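Local coordinates for integron gene cassette protein HFX_CASS2 (Uncultured bacterium, PDB 3FXH), which is of unknown function but is encoded by a mobile integron gene cassette and folds into an all-helical subunit that pairs with a second copy, at residues S29-I34 with S92-A97; E37-V42 with L119-C124; H46-D51 with I63-E68; D51-L56 with S114-L119. One frame throughout, in Å; residues are numbered along the deposited sequence.

Contact 1: S29-I34 with S92-A97; sequences SAVHEI and SFIENA
Ile-94 meets Ala-30, Val-31 and Ile-34 through methyl and methylene groups alone, so no ring or amide lays a face or an edge into this contact. The two branches of Ile-94 share the work. CG1 stands anti to the carbonyl carbon (chi1 -66°), and the extended chain carries CD1 to the other helix. There Ile-94 CD1 lies 3.7 Å from Ala-30 CB. Ile-94 CD1 is also 3.9 Å from Val-31 CG2, where the two side chains cross obliquely. The other branch, CG2, faces Ile-34. Ile-94 CG2 and Ile-34 CD1 meet tip to tip at 3.6 Å. With an alanine at the Ile-94 position, both branches go, and Ile-34 CD1 and Val-31 CG2 would probably be left facing a gap. Val-31 and Ile-34 also touch Cys-124 of helix 116-131, so the patch continues into a third helix. On other faces, Glu-33 takes backbone N-H groups of Tyr-77 and Tyr-78, and Glu-95 those of Ile-63 and Ala-64. The axes of segments 29-34 and 92-97 approach to 11.3 Å and cross at -54°. This is steeply crossed helix packing in the apolar core of an all-helical fold.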
loop_
_atom_site.group_PDB
_atom_site.type_symbol
_atom_site.label_atom_id
_atom_site.label_comp_id
_atom_site.label_asym_id
_atom_site.label_seq_id
_atom_site.Cartn_x
_atom_site.Cartn_y
_atom_site.Cartn_z
ATOM N N SER A 29 -4.093 -8.327 9.000
ATOM C CA SER A 29 -4.985 -7.203 9.216
ATOM C C SER A 29 -4.253 -6.024 9.815
ATOM O O SER A 29 -4.580 -4.876 9.513
ATOM C CB SER A 29 -6.139 -7.611 10.136
ATOM O OG SER A 29 -6.961 -8.542 9.463
ATOM N N ALA A 30 -3.285 -6.305 10.687
ATOM C CA ALA A 30 -2.492 -5.245 11.306
ATOM C C ALA A 30 -1.667 -4.504 10.253
ATOM O O ALA A 30 -1.557 -3.273 10.288
ATOM C CB ALA A 30 -1.581 -5.820 12.387
ATOM N N VAL A 31 -1.101 -5.261 9.316
ATOM C CA VAL A 31 -0.269 -4.673 8.259
ATOM C C VAL A 31 -1.132 -3.904 7.267
ATOM O O VAL A 31 -0.742 -2.841 6.791
ATOM C CB VAL A 31 0.616 -5.744 7.524
ATOM C CG1 VAL A 31 1.274 -5.141 6.285
ATOM C CG2 VAL A 31 1.683 -6.289 8.457
ATOM N N HIS A 32 -2.318 -4.419 6.965
ATOM C CA HIS A 32 -3.259 -3.669 6.128
ATOM C C HIS A 32 -3.614 -2.357 6.829
ATOM O O HIS A 32 -3.743 -1.313 6.193
ATOM C CB HIS A 32 -4.534 -4.488 5.842
ATOM C CG HIS A 32 -4.370 -5.503 4.750
ATOM N ND1 HIS A 32 -5.330 -5.723 3.786
ATOM C CD2 HIS A 32 -3.356 -6.358 4.472
ATOM C CE1 HIS A 32 -4.920 -6.679 2.971
ATOM N NE2 HIS A 32 -3.725 -7.078 3.361
ATOM N N GLU A 33 -3.748 -2.417 8.146
ATOM C CA GLU A 33 -4.015 -1.229 8.942
ATOM C C GLU A 33 -2.873 -0.213 8.891
ATOM O O GLU A 33 -3.102 0.998 8.826
ATOM C CB GLU A 33 -4.305 -1.615 10.394
ATOM C CG GLU A 33 -4.168 -0.467 11.354
ATOM C CD GLU A 33 -4.858 -0.743 12.671
ATOM O OE1 GLU A 33 -4.166 -1.024 13.666
ATOM O OE2 GLU A 33 -6.101 -0.686 12.702
ATOM N N ILE A 34 -1.639 -0.693 8.957
ATOM C CA ILE A 34 -0.517 0.222 8.834
ATOM C C ILE A 34 -0.565 0.949 7.501
ATOM O O ILE A 34 -0.411 2.163 7.445
ATOM C CB ILE A 34 0.830 -0.497 8.958
ATOM C CG1 ILE A 34 1.023 -0.999 10.391
ATOM C CG2 ILE A 34 1.969 0.447 8.576
ATOM C CD1 ILE A 34 2.128 -2.060 10.524
ATOM N N SER A 92 5.436 -6.976 17.859
ATOM C CA SER A 92 6.867 -7.251 17.887
ATOM C C SER A 92 7.341 -7.846 16.562
ATOM O O SER A 92 8.408 -7.486 16.067
ATOM C CB SER A 92 7.215 -8.192 19.042
ATOM O OG SER A 92 6.944 -7.587 20.295
ATOM N N PHE A 93 6.557 -8.758 15.991
ATOM C CA PHE A 93 6.902 -9.319 14.682
ATOM C C PHE A 93 6.991 -8.212 13.644
ATOM O O PHE A 93 7.946 -8.143 12.875
ATOM C CB PHE A 93 5.888 -10.365 14.209
ATOM C CG PHE A 93 6.068 -10.767 12.756
ATOM C CD1 PHE A 93 6.921 -11.805 12.408
ATOM C CD2 PHE A 93 5.391 -10.100 11.747
ATOM C CE1 PHE A 93 7.095 -12.169 11.074
ATOM C CE2 PHE A 93 5.565 -10.449 10.407
ATOM C CZ PHE A 93 6.415 -11.495 10.076
ATOM N N ILE A 94 5.981 -7.351 13.620
ATOM C CA ILE A 94 5.964 -6.250 12.665
ATOM C C ILE A 94 7.138 -5.281 12.858
ATOM O O ILE A 94 7.825 -4.947 11.895
ATOM C CB ILE A 94 4.607 -5.516 12.684
ATOM C CG1 ILE A 94 3.509 -6.448 12.166
ATOM C CG2 ILE A 94 4.650 -4.230 11.837
ATOM C CD1 ILE A 94 2.130 -5.887 12.322
ATOM N N GLU A 95 7.377 -4.827 14.091
ATOM C CA GLU A 95 8.506 -3.922 14.340
ATOM C C GLU A 95 9.841 -4.530 13.905
ATOM O O GLU A 95 10.690 -3.850 13.330
ATOM C CB GLU A 95 8.579 -3.526 15.821
ATOM C CG GLU A 95 7.370 -2.744 16.313
ATOM C CD GLU A 95 7.408 -1.273 15.939
ATOM O OE1 GLU A 95 7.866 -0.928 14.824
ATOM O OE2 GLU A 95 6.960 -0.452 16.763
ATOM N N ASN A 96 10.040 -5.807 14.218
ATOM C CA ASN A 96 11.265 -6.493 13.835
ATOM C C ASN A 96 11.342 -6.652 12.322
ATOM O O ASN A 96 12.417 -6.554 11.725
ATOM C CB ASN A 96 11.351 -7.862 14.514
ATOM C CG ASN A 96 12.488 -8.712 13.969
ATOM O OD1 ASN A 96 13.633 -8.594 14.408
ATOM N ND2 ASN A 96 12.176 -9.570 13.008
ATOM N N ALA A 97 10.195 -6.900 11.705
ATOM C CA ALA A 97 10.142 -7.081 10.258
ATOM C C ALA A 97 10.563 -5.797 9.538
ATOM O O ALA A 97 11.305 -5.845 8.564
ATOM C CB ALA A 97 8.767 -7.533 9.823
#

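Contact 2: E37-V42 with L119-C124; sequences EICRLV and LAINIC
The helical segments 37-42 and 119-124 run nearly antiparallel, at 165°, with axes 10.6 Å apart and Ile-38 across from Ile-121. The chains of these two isoleucines pass in opposite senses. The branch methyl of the first, Ile-38 CG2, rests on the end of the second, 3.9 Å from Ile-121 CD1. It is equally close to the methylene before it, so the methyl lies alongside the chain. The longer arm of Ile-38 goes elsewhere. Its CG1 is anti to the carbonyl carbon (chi1 -68°), and the extended arm brings Ile-38 CD1 within 3.8 Å of Ala-120 CB. Only a methyl stands opposite that arm at Ala-120. Cys-39 adds its sulfur: Cys-39 SG lies 4.0 Å from Ile-121 CD1. On another face of the first helix, Arg-40 NH1 gives a salt bridge to Glu-37 OE1 at 3.0 Å. The carboxylate uses its syn lone pair, and the oxygen sits 17° out of the guanidinium plane. Glu-37 OE1 also accepts from Lys-75 N, while Arg-40 NE reaches Gly-111 O of the second subunit. Ile-121 packs on Ile-35 of that subunit too, so the helix pair borders the dimer interface. This is near-antiparallel helix packing in the apolar core of an all-helical subunit.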
loop_
_atom_site.group_PDB
_atom_site.type_symbol
_atom_site.label_atom_id
_atom_site.label_comp_id
_atom_site.label_asym_id
_atom_site.label_seq_id
_atom_site.Cartn_x
_atom_site.Cartn_y
_atom_site.Cartn_z
ATOM N N GLU A 37 -3.263 3.667 7.529
ATOM C CA GLU A 37 -2.967 4.847 8.339
ATOM C C GLU A 37 -1.805 5.679 7.786
ATOM O O GLU A 37 -1.789 6.894 7.907
ATOM C CB GLU A 37 -2.716 4.447 9.785
ATOM C CG GLU A 37 -3.986 3.905 10.425
ATOM C CD GLU A 37 -5.101 4.950 10.446
ATOM O OE1 GLU A 37 -4.853 6.097 10.899
ATOM O OE2 GLU A 37 -6.223 4.623 10.001
ATOM N N ILE A 38 -0.844 5.020 7.155
ATOM C CA ILE A 38 0.231 5.759 6.519
ATOM C C ILE A 38 -0.345 6.514 5.337
ATOM O O ILE A 38 -0.010 7.685 5.131
ATOM C CB ILE A 38 1.395 4.849 6.082
ATOM C CG1 ILE A 38 2.118 4.291 7.306
ATOM C CG2 ILE A 38 2.398 5.634 5.236
ATOM C CD1 ILE A 38 3.292 3.345 6.922
ATOM N N CYS A 39 -1.233 5.873 4.571
ATOM C CA CYS A 39 -1.894 6.611 3.491
ATOM C C CYS A 39 -2.578 7.862 4.033
ATOM O O CYS A 39 -2.465 8.930 3.442
ATOM C CB CYS A 39 -2.891 5.739 2.731
ATOM S SG CYS A 39 -2.094 4.540 1.634
ATOM N N ARG A 40 -3.289 7.741 5.149
ATOM C CA ARG A 40 -3.897 8.942 5.768
ATOM C C ARG A 40 -2.854 10.007 6.109
ATOM O O ARG A 40 -3.083 11.190 5.876
ATOM C CB ARG A 40 -4.672 8.606 7.042
ATOM C CG ARG A 40 -5.854 7.682 6.860
ATOM C CD ARG A 40 -6.536 7.483 8.204
ATOM N NE ARG A 40 -7.163 8.730 8.660
ATOM C CZ ARG A 40 -7.321 9.072 9.934
ATOM N NH1 ARG A 40 -6.898 8.261 10.892
ATOM N NH2 ARG A 40 -7.900 10.233 10.255
ATOM N N LEU A 41 -1.724 9.602 6.690
ATOM C CA LEU A 41 -0.678 10.579 7.010
ATOM C C LEU A 41 -0.239 11.281 5.741
ATOM O O LEU A 41 -0.088 12.496 5.715
ATOM C CB LEU A 41 0.536 9.909 7.667
ATOM C CG LEU A 41 0.256 9.291 9.026
ATOM C CD1 LEU A 41 1.447 8.473 9.518
ATOM C CD2 LEU A 41 -0.072 10.422 10.005
ATOM N N VAL A 42 -0.036 10.508 4.677
ATOM C CA VAL A 42 0.401 11.085 3.408
ATOM C C VAL A 42 -0.658 12.029 2.844
ATOM O O VAL A 42 -0.329 13.104 2.325
ATOM C CB VAL A 42 0.772 9.974 2.399
ATOM C CG1 VAL A 42 1.020 10.543 1.015
ATOM C CG2 VAL A 42 2.006 9.186 2.923
ATOM N N LEU A 119 8.179 4.367 1.427
ATOM C CA LEU A 119 9.047 3.195 1.482
ATOM C C LEU A 119 8.460 2.201 2.479
ATOM O O LEU A 119 8.485 0.986 2.270
ATOM C CB LEU A 119 10.462 3.595 1.902
ATOM C CG LEU A 119 11.502 2.517 2.237
ATOM C CD1 LEU A 119 11.693 1.521 1.107
ATOM C CD2 LEU A 119 12.835 3.165 2.593
ATOM N N ALA A 120 7.916 2.729 3.566
ATOM C CA ALA A 120 7.277 1.873 4.570
ATOM C C ALA A 120 6.121 1.075 3.973
ATOM O O ALA A 120 5.911 -0.093 4.337
ATOM C CB ALA A 120 6.803 2.702 5.751
ATOM N N ILE A 121 5.357 1.681 3.078
ATOM C CA ILE A 121 4.260 0.953 2.432
ATOM C C ILE A 121 4.790 -0.212 1.591
ATOM O O ILE A 121 4.246 -1.326 1.625
ATOM C CB ILE A 121 3.414 1.894 1.596
ATOM C CG1 ILE A 121 2.601 2.827 2.527
ATOM C CG2 ILE A 121 2.517 1.132 0.631
ATOM C CD1 ILE A 121 1.850 3.908 1.795
ATOM N N ASN A 122 5.863 0.032 0.845
ATOM C CA ASN A 122 6.488 -1.051 0.082
ATOM C C ASN A 122 6.989 -2.182 0.989
ATOM O O ASN A 122 6.811 -3.357 0.674
ATOM C CB ASN A 122 7.614 -0.506 -0.802
ATOM C CG ASN A 122 7.084 0.159 -2.060
ATOM O OD1 ASN A 122 6.680 -0.517 -2.992
ATOM N ND2 ASN A 122 7.075 1.494 -2.083
ATOM N N ILE A 123 7.603 -1.822 2.114
ATOM C CA ILE A 123 8.078 -2.814 3.068
ATOM C C ILE A 123 6.886 -3.590 3.650
ATOM O O ILE A 123 6.957 -4.818 3.809
ATOM C CB ILE A 123 8.979 -2.184 4.146
ATOM C CG1 ILE A 123 10.339 -1.825 3.522
ATOM C CG2 ILE A 123 9.211 -3.169 5.311
ATOM C CD1 ILE A 123 11.273 -1.033 4.421
ATOM N N CYS A 124 5.773 -2.895 3.899
ATOM C CA CYS A 124 4.563 -3.602 4.333
ATOM C C CYS A 124 4.203 -4.751 3.391
ATOM O O CYS A 124 3.794 -5.809 3.841
ATOM C CB CYS A 124 3.375 -2.660 4.476
ATOM S SG CYS A 124 3.460 -1.646 5.978
#

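Contact 3: H46-D51 with I63-E68; sequences HSMTRD and IAFLAE
Met-48 reaches from the loop just before helix 50-58 to Phe-65 and Leu-66, bridging the lead-in to helix 50-58 and helix 62-69, two helices that follow each other in the chain. The helix start itself is capped next door: Thr-49 is the N-cap, and its OG1 bonds to Gln-52 N. Met-48 is modelled as selenomethionine. Its chain leaves the backbone extended, with CG anti to the backbone N (chi1 178°), and bends only at the last torsion, -72°. That bend turns the terminal methyl onto its partners. Met-48 CE lies 3.7 Å from Phe-65 CE1 and nearly as close to the adjoining ring carbon CD1. Met-48 CE is also 3.9 Å from Leu-66 CD2, so one carbon serves both residues of helix 62-69. Met-48 also touches Phe-53 and Leu-56 of helix 50-58, and Leu-66 continues onto Ile-38 of helix 24-43. The backbone of Met-48 has its own polar partners, Asn-115 OD1 and Ala-116. Those bonds probably hold the backbone from which the side chain starts. The contact itself holds no hydrogen bond and no charge. What holds it is therefore likely to be dispersion and the burial of apolar surface, and the selenium is not the touching atom; the methyl beyond it is.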
loop_
_atom_site.group_PDB
_atom_site.type_symbol
_atom_site.label_atom_id
_atom_site.label_comp_id
_atom_site.label_asym_id
_atom_site.label_seq_id
_atom_site.Cartn_x
_atom_site.Cartn_y
_atom_site.Cartn_z
ATOM N N HIS A 46 1.980 14.709 5.416
ATOM C CA HIS A 46 3.094 14.328 6.282
ATOM C C HIS A 46 4.120 13.520 5.509
ATOM O O HIS A 46 3.808 12.861 4.518
ATOM C CB HIS A 46 2.623 13.547 7.519
ATOM C CG HIS A 46 1.605 14.280 8.335
ATOM N ND1 HIS A 46 1.898 15.436 9.023
ATOM C CD2 HIS A 46 0.289 14.035 8.550
ATOM C CE1 HIS A 46 0.810 15.871 9.635
ATOM N NE2 HIS A 46 -0.179 15.038 9.368
ATOM N N SER A 47 5.352 13.571 5.982
ATOM C CA SER A 47 6.453 12.970 5.268
ATOM C C SER A 47 7.448 12.489 6.302
ATOM O O SER A 47 7.417 12.925 7.453
ATOM C CB SER A 47 7.115 14.039 4.385
ATOM O OG SER A 47 7.907 13.455 3.371
HETATM N N MSE A 48 8.351 11.610 5.893
HETATM C CA MSE A 48 9.467 11.248 6.756
HETATM C C MSE A 48 10.730 11.157 5.910
HETATM O O MSE A 48 10.661 10.764 4.746
HETATM C CB MSE A 48 9.198 9.909 7.450
HETATM C CG MSE A 48 10.352 9.426 8.349
HETATM SE SE MSE A 48 9.816 7.784 9.266
HETATM C CE MSE A 48 8.506 8.535 10.551
ATOM N N THR A 49 11.872 11.509 6.493
ATOM C CA THR A 49 13.142 11.411 5.778
ATOM C C THR A 49 13.611 9.958 5.756
ATOM O O THR A 49 13.307 9.188 6.658
ATOM C CB THR A 49 14.225 12.290 6.419
ATOM O OG1 THR A 49 14.548 11.784 7.718
ATOM C CG2 THR A 49 13.753 13.739 6.534
ATOM N N ARG A 50 14.344 9.565 4.724
ATOM C CA ARG A 50 14.848 8.193 4.690
ATOM C C ARG A 50 15.721 7.918 5.919
ATOM O O ARG A 50 15.694 6.823 6.490
ATOM C CB ARG A 50 15.609 7.920 3.390
ATOM C CG ARG A 50 16.921 8.673 3.237
ATOM C CD ARG A 50 17.597 8.281 1.931
ATOM N NE ARG A 50 16.875 8.786 0.763
ATOM C CZ ARG A 50 17.000 8.288 -0.463
ATOM N NH1 ARG A 50 17.810 7.258 -0.681
ATOM N NH2 ARG A 50 16.324 8.824 -1.475
ATOM N N ASP A 51 16.473 8.921 6.353
ATOM C CA ASP A 51 17.381 8.705 7.476
ATOM C C ASP A 51 16.614 8.360 8.752
ATOM O O ASP A 51 16.982 7.431 9.471
ATOM C CB ASP A 51 18.320 9.900 7.687
ATOM C CG ASP A 51 19.623 9.764 6.901
ATOM O OD1 ASP A 51 19.630 9.064 5.864
ATOM O OD2 ASP A 51 20.642 10.349 7.322
ATOM N N ILE A 63 6.739 1.749 14.159
ATOM C CA ILE A 63 5.289 1.809 14.386
ATOM C C ILE A 63 4.959 2.580 15.666
ATOM O O ILE A 63 4.090 3.448 15.673
ATOM C CB ILE A 63 4.641 0.418 14.365
ATOM C CG1 ILE A 63 4.850 -0.231 12.994
ATOM C CG2 ILE A 63 3.143 0.529 14.627
ATOM C CD1 ILE A 63 4.205 0.547 11.876
ATOM N N ALA A 64 5.674 2.276 16.741
ATOM C CA ALA A 64 5.519 3.019 17.991
ATOM C C ALA A 64 5.692 4.519 17.762
ATOM O O ALA A 64 4.948 5.336 18.307
ATOM C CB ALA A 64 6.514 2.521 19.027
ATOM N N PHE A 65 6.688 4.882 16.961
ATOM C CA PHE A 65 6.941 6.280 16.670
ATOM C C PHE A 65 5.725 6.949 16.018
ATOM O O PHE A 65 5.316 8.033 16.438
ATOM C CB PHE A 65 8.198 6.460 15.809
ATOM C CG PHE A 65 8.475 7.893 15.449
ATOM C CD1 PHE A 65 7.902 8.458 14.315
ATOM C CD2 PHE A 65 9.293 8.680 16.253
ATOM C CE1 PHE A 65 8.133 9.778 13.986
ATOM C CE2 PHE A 65 9.540 10.004 15.930
ATOM C CZ PHE A 65 8.963 10.555 14.794
ATOM N N LEU A 66 5.154 6.304 14.999
ATOM C CA LEU A 66 3.972 6.836 14.326
ATOM C C LEU A 66 2.807 6.948 15.299
ATOM O O LEU A 66 2.095 7.957 15.324
ATOM C CB LEU A 66 3.556 5.929 13.160
ATOM C CG LEU A 66 4.496 5.772 11.961
ATOM C CD1 LEU A 66 3.783 4.985 10.867
ATOM C CD2 LEU A 66 4.967 7.117 11.435
ATOM N N ALA A 67 2.605 5.891 16.079
ATOM C CA ALA A 67 1.495 5.836 17.030
ATOM C C ALA A 67 1.554 7.018 17.988
ATOM O O ALA A 67 0.523 7.577 18.378
ATOM C CB ALA A 67 1.536 4.521 17.811
ATOM N N GLU A 68 2.772 7.393 18.359
ATOM C CA GLU A 68 2.998 8.435 19.343
ATOM C C GLU A 68 2.957 9.805 18.689
ATOM O O GLU A 68 2.229 10.689 19.136
ATOM C CB GLU A 68 4.346 8.222 20.034
ATOM C CG GLU A 68 4.692 9.290 21.059
ATOM C CD GLU A 68 3.824 9.205 22.295
ATOM O OE1 GLU A 68 3.909 8.184 23.010
ATOM O OE2 GLU A 68 3.059 10.158 22.554
#

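Contact 4: D51-L56 with S114-L119; sequences DQFHEL and SNALLL
Asn-115 OD1, one residue ahead of the Ala-116 that meets Phe-53, accepts from two backbone N-H groups. One is Leu-117 N, at 3.0 Å from Asn-115 OD1, which makes Asn-115 the N-cap of helix 116-131. The bond is bent, with an N-H...acceptor angle of 144°, and the donor lies above the carbonyl plane, 38° out of it. The other is Met-48 N. Asn-115 ND2 gives its own bond to His-46 O, so the amide is held from both ends. Just past the cap, the first turn of the helix meets Phe-53. There Phe-53 CB and Ala-116 CB are only 3.4 Å apart, a tight approach. The ring of Phe-53 has its CG anti to the backbone N (chi1 172°), which sets the ring against Ala-116 and Leu-119. Ala-116 O lies 4.1 Å above one face of that Phe-53 ring, offset toward its rim. Leu-119 crosses the phenylalanine at about a right angle, with Leu-119 CD2 3.7 Å from Phe-53 CD2. Leu-119 CD2 is also 3.9 Å from His-54 NE2. If an alanine took the place of Phe-53, Leu-119 CD2 would probably lose its phenyl neighbour, and a gap would open under Ala-116 O. Phe-53 also packs on Ile-123 and meets Phe-62 edge-to-face. Helix 50-58 thus lies against the start of helix 116-131, while Leu-117 packs on helix 24-43 and Ser-114 and Asn-115 bond to Asp-43 of the second subunit.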
loop_
_atom_site.group_PDB
_atom_site.type_symbol
_atom_site.label_atom_id
_atom_site.label_comp_id
_atom_site.label_asym_id
_atom_site.label_seq_id
_atom_site.Cartn_x
_atom_site.Cartn_y
_atom_site.Cartn_z
ATOM N N ASP A 51 16.473 8.921 6.353
ATOM C CA ASP A 51 17.381 8.705 7.476
ATOM C C ASP A 51 16.614 8.360 8.752
ATOM O O ASP A 51 16.982 7.431 9.471
ATOM C CB ASP A 51 18.320 9.900 7.687
ATOM C CG ASP A 51 19.623 9.764 6.901
ATOM O OD1 ASP A 51 19.630 9.064 5.864
ATOM O OD2 ASP A 51 20.642 10.349 7.322
ATOM N N GLN A 52 15.541 9.093 9.026
ATOM C CA GLN A 52 14.746 8.806 10.211
ATOM C C GLN A 52 14.040 7.462 10.073
ATOM O O GLN A 52 13.942 6.710 11.040
ATOM C CB GLN A 52 13.730 9.915 10.486
ATOM C CG GLN A 52 12.918 9.672 11.735
ATOM C CD GLN A 52 11.953 10.794 12.036
ATOM O OE1 GLN A 52 11.114 11.149 11.202
ATOM N NE2 GLN A 52 12.067 11.366 13.231
ATOM N N PHE A 53 13.547 7.153 8.873
ATOM C CA PHE A 53 12.862 5.891 8.678
ATOM C C PHE A 53 13.802 4.712 8.945
ATOM O O PHE A 53 13.433 3.766 9.634
ATOM C CB PHE A 53 12.227 5.758 7.288
ATOM C CG PHE A 53 11.699 4.375 7.031
ATOM C CD1 PHE A 53 10.512 3.968 7.608
ATOM C CD2 PHE A 53 12.441 3.454 6.304
ATOM C CE1 PHE A 53 10.050 2.674 7.433
ATOM C CE2 PHE A 53 11.995 2.166 6.120
ATOM C CZ PHE A 53 10.791 1.769 6.685
ATOM N N HIS A 54 15.023 4.772 8.412
ATOM C CA HIS A 54 15.971 3.678 8.610
ATOM C C HIS A 54 16.411 3.548 10.071
ATOM O O HIS A 54 16.627 2.440 10.569
ATOM C CB HIS A 54 17.181 3.809 7.662
ATOM C CG HIS A 54 16.878 3.386 6.259
ATOM N ND1 HIS A 54 16.736 2.062 5.896
ATOM C CD2 HIS A 54 16.646 4.111 5.139
ATOM C CE1 HIS A 54 16.427 1.990 4.611
ATOM N NE2 HIS A 54 16.370 3.219 4.129
ATOM N N GLU A 55 16.528 4.680 10.756
ATOM C CA GLU A 55 16.907 4.684 12.168
ATOM C C GLU A 55 15.815 4.040 13.030
ATOM O O GLU A 55 16.080 3.130 13.817
ATOM C CB GLU A 55 17.191 6.118 12.628
ATOM C CG GLU A 55 17.333 6.304 14.129
ATOM C CD GLU A 55 17.721 7.730 14.504
ATOM O OE1 GLU A 55 18.133 8.489 13.600
ATOM O OE2 GLU A 55 17.615 8.089 15.699
ATOM N N LEU A 56 14.582 4.508 12.868
ATOM C CA LEU A 56 13.452 3.959 13.616
ATOM C C LEU A 56 13.264 2.457 13.384
ATOM O O LEU A 56 13.017 1.702 14.320
ATOM C CB LEU A 56 12.169 4.712 13.261
ATOM C CG LEU A 56 12.204 6.192 13.658
ATOM C CD1 LEU A 56 10.956 6.901 13.171
ATOM C CD2 LEU A 56 12.346 6.319 15.164
ATOM N N SER A 114 11.849 10.754 -1.893
ATOM C CA SER A 114 11.674 11.735 -0.820
ATOM C C SER A 114 10.977 11.236 0.444
ATOM O O SER A 114 11.531 11.301 1.536
ATOM C CB SER A 114 10.930 12.958 -1.348
ATOM O OG SER A 114 11.609 13.507 -2.463
ATOM N N ASN A 115 9.745 10.784 0.294
ATOM C CA ASN A 115 8.923 10.482 1.443
ATOM C C ASN A 115 9.067 9.013 1.859
ATOM O O ASN A 115 8.505 8.119 1.215
ATOM C CB ASN A 115 7.462 10.819 1.136
ATOM C CG ASN A 115 6.592 10.770 2.368
ATOM O OD1 ASN A 115 6.999 10.230 3.395
ATOM N ND2 ASN A 115 5.392 11.340 2.280
ATOM N N ALA A 116 9.828 8.777 2.930
ATOM C CA ALA A 116 10.076 7.420 3.417
ATOM C C ALA A 116 8.825 6.723 3.967
ATOM O O ALA A 116 8.826 5.500 4.132
ATOM C CB ALA A 116 11.197 7.406 4.456
ATOM N N LEU A 117 7.760 7.468 4.257
ATOM C CA LEU A 117 6.492 6.806 4.595
ATOM C C LEU A 117 6.054 5.868 3.454
ATOM O O LEU A 117 5.428 4.806 3.655
ATOM C CB LEU A 117 5.412 7.849 4.881
ATOM C CG LEU A 117 5.623 8.704 6.131
ATOM C CD1 LEU A 117 4.413 9.638 6.330
ATOM C CD2 LEU A 117 5.838 7.814 7.361
ATOM N N LEU A 118 6.404 6.253 2.240
ATOM C CA LEU A 118 6.022 5.449 1.082
ATOM C C LEU A 118 6.943 4.244 0.948
ATOM O O LEU A 118 6.556 3.217 0.393
ATOM C CB LEU A 118 6.027 6.299 -0.207
ATOM C CG LEU A 118 5.135 7.543 -0.115
ATOM C CD1 LEU A 118 5.433 8.553 -1.228
ATOM C CD2 LEU A 118 3.653 7.104 -0.137
ATOM N N LEU A 119 8.179 4.367 1.427
ATOM C CA LEU A 119 9.047 3.195 1.482
ATOM C C LEU A 119 8.460 2.201 2.479
ATOM O O LEU A 119 8.485 0.986 2.270
ATOM C CB LEU A 119 10.462 3.595 1.902
ATOM C CG LEU A 119 11.502 2.517 2.237
ATOM C CD1 LEU A 119 11.693 1.521 1.107
ATOM C CD2 LEU A 119 12.835 3.165 2.593
#

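In the fold
The four contacts tie together all five helices of a strand-free chain. Contacts 1 and 2 share helix 24-43, and contacts 2 and 4 share helix 116-131. Contacts 3 and 4 both use helix 50-58 and are the nearest pair, with centres 7 Å apart. Contacts 1 and 4 are the farthest, at 16 Å, and do not touch. Along the chain contacts 1 and 2 alternate, as do contacts 3 and 4, and contact 3 lies nested inside the loops closed by contacts 1 and 2. Through contacts 2 and 4, helix 116-131 packs on the N-terminal helices 24-43 and 50-58. Contacts 1, 2 and 4 also touch the second subunit, so core and dimer interface adjoin.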